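Long-range contact in UBP3-associated protein BRE5 (Saccharomyces cerevisiae, PDB 2QIY), which works with the ubiquitin protease UBP3 in de-ubiquitination, a step that leads to mono-ubiquitination of Sec23, and carries an NTF2-like domain at its N-terminal end: residues F16-E24 with K121-L129. Residues are numbered along the deposited sequence; the frame is centred on the assembly and turned at random.
Sequences FAFLQNYYE and KFCQTFILL
Phe126 of the strand and Phe18 of the helix meet as a T-shaped pair, a compact example of how rings can join a helix to the concave face of a curved sheet. The edge of Phe18 is directed at the face of Phe126, with centroids 5.0 Å apart and planes at 76°, and Phe18 CE1 sits over the middle of that face. Phe126 then offers its own edge to Tyr22, its CE2 lying 3.6 Å from Tyr22 CZ, so that the three rings form an aromatic cluster. A first torsion that sets CG of Phe18 opposite the backbone N (chi1 169°) carries its ring down to the strand, where Leu128 CD2 makes a CH-pi contact over one face, 3.9 Å from the ring centroid. Leu19 CD1 comes obliquely against Phe126 CE1. With an alanine in place of Phe126, Phe18 and Tyr22 would probably lose the ring they share, leaving a gap beneath the helix. Beyond the cluster, Tyr23 OH approaches Phe122 CE1 at 3.7 Å, whereas Tyr22 OH is hydrogen-bonded to Asp142 of the adjacent strand 137-147. The axes of segments 16-24 and 121-129 run at 112° to each other, and helix 11-28 lies across the curved sheet, as is characteristic of the NTF2 fold; Ile139 of strand 137-147 touches Phe18, Leu19 packs on Ile92 and Tyr23 on Leu87 of strand 85-97, and on the reverse of the sheet Cys123 and Thr125 meet Met107 of the second subunit.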
loop_
_atom_site.group_PDB
_atom_site.type_symbol
_atom_site.label_atom_id
_atom_site.label_comp_id
_atom_site.label_asym_id
_atom_site.label_seq_id
_atom_site.Cartn_x
_atom_site.Cartn_y
_atom_site.Cartn_z
ATOM N N PHE A 16 12.824 8.492 3.374
ATOM C CA PHE A 16 13.438 8.546 2.061
ATOM C C PHE A 16 14.752 7.764 2.054
ATOM O O PHE A 16 14.986 6.957 1.137
ATOM C CB PHE A 16 13.635 9.989 1.606
ATOM C CG PHE A 16 14.113 10.109 0.193
ATOM C CD1 PHE A 16 13.202 10.179 -0.857
ATOM C CD2 PHE A 16 15.482 10.160 -0.091
ATOM C CE1 PHE A 16 13.644 10.299 -2.178
ATOM C CE2 PHE A 16 15.939 10.279 -1.406
ATOM C CZ PHE A 16 15.017 10.349 -2.455
ATOM N N ALA A 17 15.569 7.964 3.092
ATOM C CA ALA A 17 16.828 7.225 3.259
ATOM C C ALA A 17 16.577 5.733 3.412
ATOM O O ALA A 17 17.281 4.918 2.804
ATOM C CB ALA A 17 17.636 7.758 4.448
ATOM N N PHE A 18 15.576 5.378 4.213
ATOM C CA PHE A 18 15.245 3.972 4.392
ATOM C C PHE A 18 14.971 3.278 3.064
ATOM O O PHE A 18 15.502 2.193 2.791
ATOM C CB PHE A 18 14.032 3.748 5.303
ATOM C CG PHE A 18 13.571 2.337 5.260
ATOM C CD1 PHE A 18 12.511 1.968 4.441
ATOM C CD2 PHE A 18 14.285 1.347 5.935
ATOM C CE1 PHE A 18 12.129 0.629 4.332
ATOM C CE2 PHE A 18 13.922 -0.002 5.833
ATOM C CZ PHE A 18 12.831 -0.360 5.027
ATOM N N LEU A 19 14.112 3.881 2.250
ATOM C CA LEU A 19 13.686 3.237 1.010
ATOM C C LEU A 19 14.857 3.148 0.054
ATOM O O LEU A 19 15.084 2.110 -0.570
ATOM C CB LEU A 19 12.567 4.040 0.366
ATOM C CG LEU A 19 11.070 3.716 0.459
ATOM C CD1 LEU A 19 10.648 2.465 1.243
ATOM C CD2 LEU A 19 10.232 4.939 0.718
ATOM N N GLN A 20 15.611 4.241 -0.065
ATOM C CA GLN A 20 16.747 4.230 -0.990
ATOM C C GLN A 20 17.755 3.158 -0.577
ATOM O O GLN A 20 18.186 2.364 -1.412
ATOM C CB GLN A 20 17.380 5.621 -1.144
ATOM C CG GLN A 20 18.075 5.751 -2.503
ATOM C CD GLN A 20 18.485 7.175 -2.868
ATOM O OE1 GLN A 20 18.150 8.141 -2.182
ATOM N NE2 GLN A 20 19.222 7.302 -3.970
ATOM N N ASN A 21 18.065 3.094 0.717
ATOM C CA ASN A 21 18.986 2.081 1.253
ATOM C C ASN A 21 18.516 0.629 1.084
ATOM O O ASN A 21 19.313 -0.247 0.723
ATOM C CB ASN A 21 19.331 2.373 2.714
ATOM C CG ASN A 21 20.183 3.632 2.872
ATOM O OD1 ASN A 21 20.910 4.026 1.954
ATOM N ND2 ASN A 21 20.089 4.271 4.032
ATOM N N TYR A 22 17.222 0.398 1.310
ATOM C CA TYR A 22 16.593 -0.917 1.147
ATOM C C TYR A 22 16.718 -1.452 -0.287
ATOM O O TYR A 22 17.147 -2.586 -0.497
ATOM C CB TYR A 22 15.116 -0.793 1.517
ATOM C CG TYR A 22 14.274 -2.019 1.286
ATOM C CD1 TYR A 22 14.138 -2.980 2.276
ATOM C CD2 TYR A 22 13.567 -2.194 0.095
ATOM C CE1 TYR A 22 13.329 -4.099 2.077
ATOM C CE2 TYR A 22 12.743 -3.315 -0.122
ATOM C CZ TYR A 22 12.636 -4.269 0.875
ATOM O OH TYR A 22 11.840 -5.370 0.674
ATOM N N TYR A 23 16.340 -0.643 -1.273
ATOM C CA TYR A 23 16.384 -1.142 -2.650
ATOM C C TYR A 23 17.791 -1.276 -3.177
ATOM O O TYR A 23 18.085 -2.181 -3.964
ATOM C CB TYR A 23 15.518 -0.314 -3.589
ATOM C CG TYR A 23 14.041 -0.387 -3.272
ATOM C CD1 TYR A 23 13.309 -1.571 -3.453
ATOM C CD2 TYR A 23 13.363 0.742 -2.805
ATOM C CE1 TYR A 23 11.925 -1.625 -3.149
ATOM C CE2 TYR A 23 12.002 0.705 -2.522
ATOM C CZ TYR A 23 11.291 -0.474 -2.690
ATOM O OH TYR A 23 9.947 -0.500 -2.408
ATOM N N GLU A 24 18.685 -0.414 -2.714
ATOM C CA GLU A 24 20.039 -0.487 -3.203
ATOM C C GLU A 24 20.778 -1.669 -2.588
ATOM O O GLU A 24 21.653 -2.241 -3.234
ATOM C CB GLU A 24 20.753 0.845 -3.033
ATOM C CG GLU A 24 20.222 1.917 -4.010
ATOM C CD GLU A 24 20.861 3.287 -3.805
ATOM O OE1 GLU A 24 21.512 3.497 -2.754
ATOM O OE2 GLU A 24 20.737 4.148 -4.713
ATOM N N LYS A 121 3.440 -2.597 -11.781
ATOM C CA LYS A 121 3.075 -1.545 -10.822
ATOM C C LYS A 121 3.033 -2.189 -9.467
ATOM O O LYS A 121 2.589 -3.333 -9.361
ATOM C CB LYS A 121 1.678 -1.033 -11.099
ATOM C CG LYS A 121 1.593 -0.019 -12.217
ATOM C CD LYS A 121 0.320 0.812 -11.956
ATOM C CE LYS A 121 0.404 2.220 -12.551
ATOM N NZ LYS A 121 1.550 3.039 -12.104
ATOM N N PHE A 122 3.483 -1.483 -8.431
ATOM C CA PHE A 122 3.443 -2.087 -7.093
ATOM C C PHE A 122 3.165 -1.052 -6.029
ATOM O O PHE A 122 3.377 0.145 -6.219
ATOM C CB PHE A 122 4.795 -2.754 -6.772
ATOM C CG PHE A 122 5.887 -1.762 -6.410
ATOM C CD1 PHE A 122 6.099 -1.432 -5.065
ATOM C CD2 PHE A 122 6.646 -1.127 -7.388
ATOM C CE1 PHE A 122 7.064 -0.520 -4.698
ATOM C CE2 PHE A 122 7.622 -0.219 -7.037
ATOM C CZ PHE A 122 7.840 0.096 -5.682
ATOM N N CYS A 123 2.677 -1.552 -4.899
ATOM C CA CYS A 123 2.678 -0.806 -3.663
ATOM C C CYS A 123 3.390 -1.662 -2.618
ATOM O O CYS A 123 3.236 -2.894 -2.564
ATOM C CB CYS A 123 1.259 -0.497 -3.263
ATOM S SG CYS A 123 0.111 -1.826 -3.174
ATOM N N GLN A 124 4.237 -1.031 -1.826
ATOM C CA GLN A 124 4.986 -1.792 -0.829
ATOM C C GLN A 124 4.886 -1.045 0.492
ATOM O O GLN A 124 5.093 0.171 0.531
ATOM C CB GLN A 124 6.464 -1.988 -1.234
ATOM C CG GLN A 124 7.258 -2.920 -0.267
ATOM C CD GLN A 124 8.566 -3.471 -0.853
ATOM O OE1 GLN A 124 9.253 -4.297 -0.218
ATOM N NE2 GLN A 124 8.913 -3.035 -2.049
ATOM N N THR A 125 4.590 -1.777 1.569
ATOM C CA THR A 125 4.412 -1.149 2.870
ATOM C C THR A 125 5.396 -1.733 3.855
ATOM O O THR A 125 5.631 -2.938 3.844
ATOM C CB THR A 125 2.971 -1.375 3.362
ATOM O OG1 THR A 125 2.108 -0.605 2.516
ATOM C CG2 THR A 125 2.803 -0.903 4.757
ATOM N N PHE A 126 5.959 -0.874 4.695
ATOM C CA PHE A 126 6.911 -1.272 5.744
ATOM C C PHE A 126 6.494 -0.737 7.097
ATOM O O PHE A 126 5.866 0.334 7.192
ATOM C CB PHE A 126 8.259 -0.622 5.474
ATOM C CG PHE A 126 8.830 -0.933 4.125
ATOM C CD1 PHE A 126 8.499 -0.136 3.017
ATOM C CD2 PHE A 126 9.736 -1.998 3.961
ATOM C CE1 PHE A 126 9.050 -0.414 1.766
ATOM C CE2 PHE A 126 10.306 -2.251 2.708
ATOM C CZ PHE A 126 9.948 -1.458 1.620
ATOM N N ILE A 127 6.876 -1.457 8.150
ATOM C CA ILE A 127 6.836 -0.902 9.508
ATOM C C ILE A 127 8.250 -0.977 10.080
ATOM O O ILE A 127 8.885 -2.040 10.029
ATOM C CB ILE A 127 5.847 -1.635 10.450
ATOM C CG1 ILE A 127 4.426 -1.471 9.930
ATOM C CG2 ILE A 127 5.938 -1.047 11.885
ATOM C CD1 ILE A 127 3.932 -0.102 10.061
ATOM N N LEU A 128 8.731 0.163 10.556
ATOM C CA LEU A 128 10.053 0.304 11.171
ATOM C C LEU A 128 9.888 0.481 12.674
ATOM O O LEU A 128 9.146 1.357 13.138
ATOM C CB LEU A 128 10.798 1.519 10.604
ATOM C CG LEU A 128 10.910 1.621 9.081
ATOM C CD1 LEU A 128 11.869 2.747 8.753
ATOM C CD2 LEU A 128 11.392 0.303 8.482
ATOM N N LEU A 129 10.615 -0.338 13.426
ATOM C CA LEU A 129 10.571 -0.306 14.881
ATOM C C LEU A 129 11.922 0.203 15.423
ATOM O O LEU A 129 12.967 -0.341 15.084
ATOM C CB LEU A 129 10.310 -1.725 15.393
ATOM C CG LEU A 129 10.322 -1.925 16.914
ATOM C CD1 LEU A 129 9.059 -1.392 17.526
ATOM C CD2 LEU A 129 10.462 -3.404 17.214
#